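Local atomic coordinates of alpha-1,2-mannosyltransferase (Ktr4), putative (Neosartorya fumigata, PDB entry 7BOP), a protein that is a putative fungal alpha-1,2-mannosyltransferase of the GT-A fold, here with guanosine-5'-diphosphate and a manganese ion bound. Residues Lys229-Leu234 and Glu312-Ala317. Residues are numbered along the deposited sequence; the frame is centred on the assembly and turned at random.
Sequences KTVPTL and ERWGDA
E312, R313 and W314 meet T230 to L234 in a buried, mixed polar and apolar loop-to-loop contact of the GT-A fold, joining the turn before helix 234-244 to the linker between helices 308-311 and 316-327. Three hydrogen bonds that cross between the segments support this reading. R313 N donates to T230 O (3.1 Å), while the E312 carboxylate receives the other two. E312 OE1 accepts T233 N at 3.0 Å on the syn lone pair, nearly straight at 169°, and E312 OE2 takes the T233 hydroxyl OG1 at 2.6 Å from above the carboxylate plane. T233 OG1 stands between its backbone N and carbonyl carbon (chi1 63°), on the same side as T233 N, which lets one residue engage both oxygens. From within 312-317, W314 NE1 adds a bond of 2.8 Å to E312 OE1 from well above that plane, tying the indole to the same carboxylate.

L234 lies over one indole face: its CB sits 4.0 Å from the centroid of the W314 five-membered ring, a CH-pi contact, and L234 CD1 rests over the centre of the indole. L303 and A306 of helix 294-306 also touch W314. At the other end T230 CG2 packs on a face of the R313 guanidinium, 3.6 Å above its plane, and one water links T230 OG1, R313 NH2 and G315 N; T230 OG1 also hydrogen-bonds to D227 O. R313 further touches Y167, a residue of the guanosine-5'-diphosphate pocket. With two N-H donors on OE1 and a hydroxyl on OE2, the E312 carboxylate would probably be stabilised as an anion and its rotation restricted.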
ATOM      1  N   LYS A 229     -17.036  -0.202   9.326  1.00 28.70           N
ATOM      2  CA  LYS A 229     -18.167   0.341   8.555  1.00 30.19           C
ATOM      3  C   LYS A 229     -17.888   0.482   7.058  1.00 30.53           C
ATOM      4  O   LYS A 229     -18.829   0.552   6.277  1.00 29.61           O
ATOM      5  CB  LYS A 229     -18.579   1.717   9.080  1.00 31.49           C
ATOM      6  CG  LYS A 229     -19.144   1.676  10.497  1.00 32.26           C
ATOM      7  CD  LYS A 229     -19.679   3.036  10.942  1.00 33.04           C
ATOM      8  CE  LYS A 229     -18.632   4.135  10.909  1.00 33.56           C
ATOM      9  NZ  LYS A 229     -17.409   3.835  11.701  1.00 33.72           N
ATOM     10  N   THR A 230     -16.615   0.558   6.664  1.00 28.75           N
ATOM     11  CA  THR A 230     -16.256   0.637   5.237  1.00 28.68           C
ATOM     12  C   THR A 230     -16.241  -0.721   4.541  1.00 28.52           C
ATOM     13  O   THR A 230     -16.228  -0.754   3.306  1.00 28.48           O
ATOM     14  CB  THR A 230     -14.888   1.316   5.018  1.00 28.53           C
ATOM     15  OG1 THR A 230     -13.846   0.531   5.604  1.00 28.01           O
ATOM     16  CG2 THR A 230     -14.872   2.713   5.648  1.00 30.21           C
ATOM     17  N   VAL A 231     -16.236  -1.821   5.311  1.00 28.80           N
ATOM     18  CA  VAL A 231     -16.020  -3.174   4.768  1.00 29.09           C
ATOM     19  C   VAL A 231     -16.948  -4.282   5.317  1.00 29.31           C
ATOM     20  O   VAL A 231     -16.535  -5.431   5.371  1.00 30.57           O
ATOM     21  CB  VAL A 231     -14.537  -3.613   4.954  1.00 28.48           C
ATOM     22  CG1 VAL A 231     -13.602  -2.755   4.109  1.00 29.55           C
ATOM     23  CG2 VAL A 231     -14.112  -3.566   6.421  1.00 28.93           C
ATOM     24  N   PRO A 232     -18.213  -3.962   5.682  1.00 29.98           N
ATOM     25  CA  PRO A 232     -18.969  -5.010   6.383  1.00 30.26           C
ATOM     26  C   PRO A 232     -19.203  -6.335   5.628  1.00 30.35           C
ATOM     27  O   PRO A 232     -19.179  -7.375   6.265  1.00 30.33           O
ATOM     28  CB  PRO A 232     -20.293  -4.314   6.744  1.00 30.43           C
ATOM     29  CG  PRO A 232     -20.407  -3.197   5.784  1.00 30.69           C
ATOM     30  CD  PRO A 232     -18.998  -2.723   5.580  1.00 30.18           C
ATOM     31  N   THR A 233     -19.400  -6.316   4.311  1.00 29.30           N
ATOM     32  CA  THR A 233     -19.567  -7.573   3.553  1.00 29.78           C
ATOM     33  C   THR A 233     -18.319  -8.046   2.796  1.00 29.53           C
ATOM     34  O   THR A 233     -18.387  -9.022   2.044  1.00 29.42           O
ATOM     35  CB  THR A 233     -20.767  -7.527   2.573  1.00 30.24           C
ATOM     36  OG1 THR A 233     -20.558  -6.528   1.567  1.00 31.02           O
ATOM     37  CG2 THR A 233     -22.069  -7.247   3.315  1.00 32.04           C
ATOM     38  N   LEU A 234     -17.178  -7.390   3.008  1.00 29.96           N
ATOM     39  CA  LEU A 234     -15.948  -7.761   2.294  1.00 29.87           C
ATOM     40  C   LEU A 234     -15.533  -9.191   2.617  1.00 29.01           C
ATOM     41  O   LEU A 234     -15.294  -9.986   1.707  1.00 29.07           O
ATOM     42  CB  LEU A 234     -14.808  -6.782   2.607  1.00 29.88           C
ATOM     43  CG  LEU A 234     -13.456  -7.041   1.934  1.00 30.15           C
ATOM     44  CD1 LEU A 234     -13.614  -7.202   0.422  1.00 30.53           C
ATOM     45  CD2 LEU A 234     -12.512  -5.895   2.265  1.00 30.10           C
ATOM     46  N   GLU A 312     -20.374  -0.123  -0.621  1.00 32.32           N
ATOM     47  CA  GLU A 312     -19.638   0.077   0.616  1.00 33.02           C
ATOM     48  C   GLU A 312     -18.444   0.931   0.218  1.00 32.85           C
ATOM     49  O   GLU A 312     -18.489   1.545  -0.846  1.00 33.90           O
ATOM     50  CB  GLU A 312     -19.290  -1.275   1.255  1.00 32.37           C
ATOM     51  CG  GLU A 312     -20.538  -1.973   1.761  1.00 32.29           C
ATOM     52  CD  GLU A 312     -20.321  -3.394   2.247  1.00 32.20           C
ATOM     53  OE1 GLU A 312     -19.196  -3.775   2.654  1.00 31.11           O
ATOM     54  OE2 GLU A 312     -21.318  -4.148   2.254  1.00 33.32           O
ATOM     55  N   ARG A 313     -17.391   0.996   1.031  1.00 30.60           N
ATOM     56  CA  ARG A 313     -16.212   1.776   0.657  1.00 31.47           C
ATOM     57  C   ARG A 313     -14.976   0.910   0.846  1.00 31.58           C
ATOM     58  O   ARG A 313     -14.049   1.263   1.577  1.00 29.28           O
ATOM     59  CB  ARG A 313     -16.136   3.071   1.475  1.00 31.81           C
ATOM     60  CG  ARG A 313     -15.230   4.140   0.864  1.00 33.92           C
ATOM     61  CD  ARG A 313     -14.322   4.785   1.895  1.00 34.71           C
ATOM     62  NE  ARG A 313     -13.353   3.819   2.421  1.00 36.45           N
ATOM     63  CZ  ARG A 313     -12.357   4.102   3.256  1.00 36.16           C
ATOM     64  NH1 ARG A 313     -12.154   5.343   3.686  1.00 34.43           N
ATOM     65  NH2 ARG A 313     -11.553   3.124   3.655  1.00 35.97           N
ATOM     66  N   TRP A 314     -14.982  -0.237   0.170  1.00 30.90           N
ATOM     67  CA  TRP A 314     -13.882  -1.190   0.273  1.00 30.77           C
ATOM     68  C   TRP A 314     -12.594  -0.520  -0.162  1.00 30.15           C
ATOM     69  O   TRP A 314     -12.472  -0.125  -1.320  1.00 30.39           O
ATOM     70  CB  TRP A 314     -14.139  -2.424  -0.606  1.00 31.33           C
ATOM     71  CG  TRP A 314     -15.305  -3.283  -0.167  1.00 31.25           C
ATOM     72  CD1 TRP A 314     -15.959  -3.239   1.035  1.00 31.40           C
ATOM     73  CD2 TRP A 314     -15.916  -4.334  -0.913  1.00 30.67           C
ATOM     74  NE1 TRP A 314     -16.956  -4.177   1.072  1.00 30.33           N
ATOM     75  CE2 TRP A 314     -16.949  -4.870  -0.110  1.00 31.81           C
ATOM     76  CE3 TRP A 314     -15.714  -4.862  -2.197  1.00 30.59           C
ATOM     77  CZ2 TRP A 314     -17.764  -5.926  -0.544  1.00 32.08           C
ATOM     78  CZ3 TRP A 314     -16.531  -5.905  -2.627  1.00 31.38           C
ATOM     79  CH2 TRP A 314     -17.544  -6.423  -1.803  1.00 31.67           C
ATOM     80  N   GLY A 315     -11.652  -0.376   0.772  1.00 29.86           N
ATOM     81  CA  GLY A 315     -10.350   0.202   0.471  1.00 29.83           C
ATOM     82  C   GLY A 315      -9.496  -0.765  -0.337  1.00 30.33           C
ATOM     83  O   GLY A 315      -9.634  -1.981  -0.219  1.00 28.29           O
ATOM     84  N   ASP A 316      -8.600  -0.227  -1.156  1.00 29.69           N
ATOM     85  CA  ASP A 316      -7.584  -1.067  -1.803  1.00 30.34           C
ATOM     86  C   ASP A 316      -6.622  -1.707  -0.802  1.00 28.91           C
ATOM     87  O   ASP A 316      -6.070  -2.779  -1.064  1.00 29.44           O
ATOM     88  CB  ASP A 316      -6.805  -0.299  -2.878  1.00 30.86           C
ATOM     89  CG  ASP A 316      -6.151   0.943  -2.343  1.00 31.90           C
ATOM     90  OD1 ASP A 316      -6.848   1.963  -2.236  1.00 35.02           O
ATOM     91  OD2 ASP A 316      -4.955   0.883  -2.027  1.00 32.49           O
ATOM     92  N   ALA A 317      -6.427  -1.083   0.353  1.00 28.23           N
ATOM     93  CA  ALA A 317      -5.538  -1.671   1.363  1.00 27.60           C
ATOM     94  C   ALA A 317      -6.086  -3.015   1.907  1.00 27.81           C
ATOM     95  O   ALA A 317      -5.392  -4.036   1.821  1.00 26.83           O
ATOM     96  CB  ALA A 317      -5.238  -0.673   2.468  1.00 27.74           C
TER
HETATM   97  O   HOH W   1     -11.668   0.151   3.723  1.00 28.79           O